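Long-range contact in nitrate transport protein (Parabacteroides distasonis, PDB 3HN0), which probably serves as the substrate-binding component of an ABC transporter, with nitrate or a related small solute suggested by its name: residues P81-P93 / K160-H172. Residues are numbered along the deposited sequence; the frame is centred on the assembly and turned at random.
Sequences PIWGTLYLVEKTP and KDSSLRITADLNH
Strands 87-90 and 165-169 pair antiparallel, their axes 140° apart, and a classic beta bulge sets Thr-167 and Ala-168 both opposite Leu-88: Leu-88 O takes a good hydrogen bond from Thr-167 N (2.8 Å) and a weak one from Ala-168 N. At the bulge Thr-167 points toward 81-93, and its side chain meets that of Glu-90. In the conformer described, Thr-167 OG1, held between backbone N and carbonyl carbon (chi1 63°), donates to the anti lone pair of Glu-90 OE2 at 2.6 Å, while Glu-90 OE1 forms a salt bridge with Arg-146 on strand 146-149; so placed, one acid ties both flanking strands to the middle one. Apolar residues suit the parts beneath helices. Small Ala-168 lets Leu-88 CB come close on the side of helix 107-119, beside Leu-170 CD1, whereas beta-branched Val-89 and Ile-166, well suited to strands, face helix 153-160.

Past the strand, where Leu-170 N still bonds Leu-86 O, the side-chain carbonyl of Asn-171 accepts the next backbone N-H groups: Asn-171 OD1 receives Leu-86 N in the carbonyl plane, on a lone pair, and Thr-85 N from above that plane, each at 2.9 Å. Asn-171 ND2 lies 3.6 Å over one face of the Tyr-87 ring, near the rim, with the planes 73° apart, and donates to Asp-169 OD1, which also closes an Asx turn by accepting Asn-171 N. Asp-169 OD2 takes His-172 NE2 and a water shared with Tyr-87 OH, whose hydroxyl also bonds Arg-239 O. At the far end Lys-91, bent near its tip, brings NZ to the syn lone pair of Asp-161 OD2 (2.6 Å), a salt bridge suited to this partly exposed edge.

Strand 87-90 centres a three-stranded antiparallel sheet in one lobe, and residues 83-86 lead into it from strand 76-82 of the larger sheet, one of the connections between lobes, consistent with the two-lobed periplasmic binding protein fold.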
loop_
_atom_site.group_PDB
_atom_site.type_symbol
_atom_site.label_atom_id
_atom_site.label_comp_id
_atom_site.label_asym_id
_atom_site.label_seq_id
_atom_site.Cartn_x
_atom_site.Cartn_y
_atom_site.Cartn_z
ATOM N N PRO A 81 9.259 -0.304 10.792
ATOM C CA PRO A 81 8.403 -1.259 11.482
ATOM C C PRO A 81 6.947 -0.870 11.619
ATOM O O PRO A 81 6.177 -1.624 12.212
ATOM C CB PRO A 81 9.012 -1.258 12.885
ATOM C CG PRO A 81 9.457 0.134 13.099
ATOM C CD PRO A 81 9.920 0.597 11.732
ATOM N N ILE A 82 6.596 0.311 11.164
ATOM C CA ILE A 82 5.254 0.810 11.413
ATOM C C ILE A 82 4.862 1.626 10.191
ATOM O O ILE A 82 5.673 2.334 9.590
ATOM C CB ILE A 82 5.198 1.581 12.783
ATOM C CG1 ILE A 82 3.774 2.105 13.102
ATOM C CG2 ILE A 82 6.172 2.787 12.781
ATOM C CD1 ILE A 82 3.597 2.790 14.512
ATOM N N TRP A 83 3.596 1.478 9.787
ATOM C CA TRP A 83 3.145 2.003 8.504
ATOM C C TRP A 83 1.866 2.874 8.614
ATOM O O TRP A 83 1.405 3.444 7.640
ATOM C CB TRP A 83 2.940 0.828 7.513
ATOM C CG TRP A 83 4.250 0.091 7.323
ATOM C CD1 TRP A 83 4.742 -0.897 8.110
ATOM C CD2 TRP A 83 5.284 0.411 6.372
ATOM N NE1 TRP A 83 6.003 -1.254 7.709
ATOM C CE2 TRP A 83 6.354 -0.494 6.611
ATOM C CE3 TRP A 83 5.388 1.324 5.308
ATOM C CZ2 TRP A 83 7.512 -0.481 5.883
ATOM C CZ3 TRP A 83 6.550 1.318 4.547
ATOM C CH2 TRP A 83 7.621 0.425 4.857
ATOM N N GLY A 84 1.299 2.954 9.800
ATOM C CA GLY A 84 0.044 3.688 10.038
ATOM C C GLY A 84 0.285 4.777 11.065
ATOM O O GLY A 84 0.225 4.549 12.268
ATOM N N THR A 85 0.628 5.977 10.614
ATOM C CA THR A 85 0.932 7.017 11.556
ATOM C C THR A 85 0.036 8.234 11.537
ATOM O O THR A 85 0.030 8.993 12.508
ATOM C CB THR A 85 2.417 7.472 11.437
ATOM O OG1 THR A 85 2.615 8.147 10.225
ATOM C CG2 THR A 85 3.340 6.303 11.458
ATOM N N LEU A 86 -0.690 8.459 10.444
ATOM C CA LEU A 86 -1.433 9.702 10.331
ATOM C C LEU A 86 -2.840 9.478 9.787
ATOM O O LEU A 86 -3.046 8.889 8.724
ATOM C CB LEU A 86 -0.645 10.698 9.484
ATOM C CG LEU A 86 -1.054 12.145 9.695
ATOM C CD1 LEU A 86 -0.663 12.605 11.154
ATOM C CD2 LEU A 86 -0.433 13.016 8.615
ATOM N N TYR A 87 -3.814 9.959 10.571
ATOM C CA TYR A 87 -5.194 9.887 10.197
ATOM C C TYR A 87 -5.907 11.213 10.333
ATOM O O TYR A 87 -5.567 12.019 11.178
ATOM C CB TYR A 87 -5.893 8.828 11.053
ATOM C CG TYR A 87 -5.447 7.439 10.783
ATOM C CD1 TYR A 87 -4.296 6.923 11.407
ATOM C CD2 TYR A 87 -6.149 6.602 9.896
ATOM C CE1 TYR A 87 -3.851 5.623 11.158
ATOM C CE2 TYR A 87 -5.681 5.305 9.646
ATOM C CZ TYR A 87 -4.551 4.824 10.285
ATOM O OH TYR A 87 -4.110 3.535 10.046
ATOM N N LEU A 88 -6.875 11.482 9.461
ATOM C CA LEU A 88 -7.676 12.695 9.572
ATOM C C LEU A 88 -8.931 12.397 10.362
ATOM O O LEU A 88 -9.646 11.439 10.042
ATOM C CB LEU A 88 -8.089 13.147 8.177
ATOM C CG LEU A 88 -8.967 14.387 7.999
ATOM C CD1 LEU A 88 -8.272 15.631 8.524
ATOM C CD2 LEU A 88 -9.302 14.477 6.501
ATOM N N VAL A 89 -9.244 13.242 11.339
ATOM C CA VAL A 89 -10.461 13.115 12.123
ATOM C C VAL A 89 -11.293 14.395 11.990
ATOM O O VAL A 89 -10.751 15.485 11.857
ATOM C CB VAL A 89 -10.155 12.831 13.613
ATOM C CG1 VAL A 89 -9.453 11.488 13.759
ATOM C CG2 VAL A 89 -9.276 13.963 14.270
ATOM N N GLU A 90 -12.602 14.231 12.012
ATOM C CA GLU A 90 -13.512 15.350 11.895
ATOM C C GLU A 90 -14.699 15.122 12.812
ATOM O O GLU A 90 -15.137 13.975 13.011
ATOM C CB GLU A 90 -13.962 15.555 10.428
ATOM C CG GLU A 90 -12.838 15.433 9.395
ATOM C CD GLU A 90 -13.247 15.854 7.987
ATOM O OE1 GLU A 90 -13.711 17.010 7.823
ATOM O OE2 GLU A 90 -13.074 15.043 7.041
ATOM N N LYS A 91 -15.204 16.220 13.360
ATOM C CA LYS A 91 -16.425 16.211 14.144
ATOM C C LYS A 91 -17.603 16.484 13.241
ATOM O O LYS A 91 -17.470 17.209 12.260
ATOM C CB LYS A 91 -16.382 17.291 15.215
ATOM C CG LYS A 91 -15.546 16.899 16.379
ATOM C CD LYS A 91 -15.505 17.942 17.488
ATOM C CE LYS A 91 -16.864 18.151 18.163
ATOM N NZ LYS A 91 -16.800 18.065 19.645
ATOM N N THR A 92 -18.740 15.877 13.594
ATOM C CA THR A 92 -20.048 16.174 13.001
ATOM C C THR A 92 -20.972 16.694 14.107
ATOM O O THR A 92 -21.166 16.004 15.118
ATOM C CB THR A 92 -20.700 14.912 12.396
ATOM O OG1 THR A 92 -19.719 14.216 11.626
ATOM C CG2 THR A 92 -21.905 15.277 11.505
ATOM N N PRO A 93 -21.524 17.909 13.936
ATOM C CA PRO A 93 -21.340 18.817 12.804
ATOM C C PRO A 93 -19.990 19.512 12.803
ATOM O O PRO A 93 -19.324 19.627 13.849
ATOM C CB PRO A 93 -22.461 19.856 12.991
ATOM C CG PRO A 93 -22.746 19.842 14.458
ATOM C CD PRO A 93 -22.549 18.409 14.879
ATOM N N LYS A 160 -12.830 9.929 23.889
ATOM C CA LYS A 160 -13.331 11.015 24.739
ATOM C C LYS A 160 -14.293 11.970 24.045
ATOM O O LYS A 160 -14.970 12.724 24.705
ATOM C CB LYS A 160 -12.145 11.777 25.370
ATOM C CG LYS A 160 -11.367 10.934 26.406
ATOM C CD LYS A 160 -10.200 11.721 27.042
ATOM C CE LYS A 160 -10.662 12.904 27.894
ATOM N NZ LYS A 160 -9.537 13.768 28.444
ATOM N N ASP A 161 -14.376 11.900 22.726
ATOM C CA ASP A 161 -15.383 12.622 22.000
ATOM C C ASP A 161 -16.003 11.647 21.042
ATOM O O ASP A 161 -15.477 11.391 19.939
ATOM C CB ASP A 161 -14.791 13.802 21.225
ATOM C CG ASP A 161 -15.872 14.672 20.596
ATOM O OD1 ASP A 161 -17.007 14.175 20.367
ATOM O OD2 ASP A 161 -15.596 15.860 20.346
ATOM N N SER A 162 -17.147 11.113 21.446
ATOM C CA SER A 162 -17.759 10.062 20.669
ATOM C C SER A 162 -18.418 10.504 19.381
ATOM O O SER A 162 -18.868 9.632 18.639
ATOM C CB SER A 162 -18.744 9.263 21.533
ATOM O OG SER A 162 -19.903 10.017 21.731
ATOM N N SER A 163 -18.491 11.826 19.156
ATOM C CA SER A 163 -18.865 12.444 17.882
ATOM C C SER A 163 -17.751 12.357 16.802
ATOM O O SER A 163 -18.044 12.313 15.621
ATOM C CB SER A 163 -19.321 13.903 18.087
ATOM O OG SER A 163 -18.290 14.895 18.048
ATOM N N LEU A 164 -16.500 12.253 17.239
ATOM C CA LEU A 164 -15.343 12.366 16.365
ATOM C C LEU A 164 -15.270 11.091 15.535
ATOM O O LEU A 164 -15.530 10.016 16.051
ATOM C CB LEU A 164 -14.055 12.515 17.206
ATOM C CG LEU A 164 -12.825 12.967 16.471
ATOM C CD1 LEU A 164 -12.961 14.450 15.953
ATOM C CD2 LEU A 164 -11.586 12.744 17.407
ATOM N N ARG A 165 -14.902 11.229 14.266
ATOM C CA ARG A 165 -14.717 10.109 13.366
ATOM C C ARG A 165 -13.427 10.250 12.566
ATOM O O ARG A 165 -13.062 11.344 12.186
ATOM C CB ARG A 165 -15.899 10.007 12.388
ATOM C CG ARG A 165 -17.242 9.715 13.053
ATOM C CD ARG A 165 -17.376 8.234 13.462
ATOM N NE ARG A 165 -18.694 7.937 14.054
ATOM C CZ ARG A 165 -19.000 8.096 15.341
ATOM N NH1 ARG A 165 -18.083 8.562 16.192
ATOM N NH2 ARG A 165 -20.231 7.810 15.787
ATOM N N ILE A 166 -12.802 9.118 12.255
ATOM C CA ILE A 166 -11.726 9.076 11.248
ATOM C C ILE A 166 -12.413 9.200 9.874
ATOM O O ILE A 166 -13.348 8.462 9.591
ATOM C CB ILE A 166 -10.953 7.805 11.319
ATOM C CG1 ILE A 166 -10.180 7.729 12.628
ATOM C CG2 ILE A 166 -10.014 7.708 10.133
ATOM C CD1 ILE A 166 -9.497 6.378 12.863
ATOM N N THR A 167 -11.967 10.163 9.076
ATOM C CA THR A 167 -12.493 10.394 7.740
ATOM C C THR A 167 -11.496 10.073 6.634
ATOM O O THR A 167 -11.909 9.938 5.484
ATOM C CB THR A 167 -12.991 11.843 7.587
ATOM O OG1 THR A 167 -11.911 12.772 7.742
ATOM C CG2 THR A 167 -14.102 12.134 8.642
ATOM N N ALA A 168 -10.213 9.948 6.952
ATOM C CA ALA A 168 -9.221 9.569 5.922
ATOM C C ALA A 168 -7.988 8.979 6.539
ATOM O O ALA A 168 -7.612 9.317 7.678
ATOM C CB ALA A 168 -8.847 10.815 5.080
ATOM N N ASP A 169 -7.313 8.152 5.747
ATOM C CA ASP A 169 -6.038 7.558 6.058
ATOM C C ASP A 169 -5.017 8.326 5.252
ATOM O O ASP A 169 -5.129 8.364 4.030
ATOM C CB ASP A 169 -6.164 6.098 5.646
ATOM C CG ASP A 169 -4.876 5.294 5.806
ATOM O OD1 ASP A 169 -3.790 5.877 5.812
ATOM O OD2 ASP A 169 -4.970 4.045 5.898
ATOM N N LEU A 170 -4.064 8.955 5.921
ATOM C CA LEU A 170 -3.094 9.837 5.261
ATOM C C LEU A 170 -1.740 9.184 5.013
ATOM O O LEU A 170 -0.726 9.868 4.785
ATOM C CB LEU A 170 -2.943 11.147 6.065
ATOM C CG LEU A 170 -3.908 12.239 5.629
ATOM C CD1 LEU A 170 -5.341 11.730 5.614
ATOM C CD2 LEU A 170 -3.730 13.464 6.521
ATOM N N ASN A 171 -1.721 7.862 5.053
ATOM C CA ASN A 171 -0.473 7.123 5.012
ATOM C C ASN A 171 -0.053 6.573 3.643
ATOM O O ASN A 171 0.926 5.835 3.561
ATOM C CB ASN A 171 -0.479 5.971 6.029
ATOM C CG ASN A 171 -0.724 6.442 7.459
ATOM O OD1 ASN A 171 0.079 7.163 8.018
ATOM N ND2 ASN A 171 -1.882 6.084 8.010
ATOM N N HIS A 172 -0.759 6.935 2.575
ATOM C CA HIS A 172 -0.506 6.317 1.277
ATOM C C HIS A 172 -0.185 7.326 0.208
ATOM O O HIS A 172 -0.797 8.387 0.134
ATOM C CB HIS A 172 -1.709 5.466 0.837
ATOM C CG HIS A 172 -2.188 4.510 1.871
ATOM N ND1 HIS A 172 -1.630 3.261 2.057
ATOM C CD2 HIS A 172 -3.202 4.608 2.758
ATOM C CE1 HIS A 172 -2.274 2.642 3.036
ATOM N NE2 HIS A 172 -3.220 3.443 3.487
HETATM O O HOH W 1 -3.026 2.634 7.162
HETATM O O HOH W 2 -17.772 12.957 12.388
#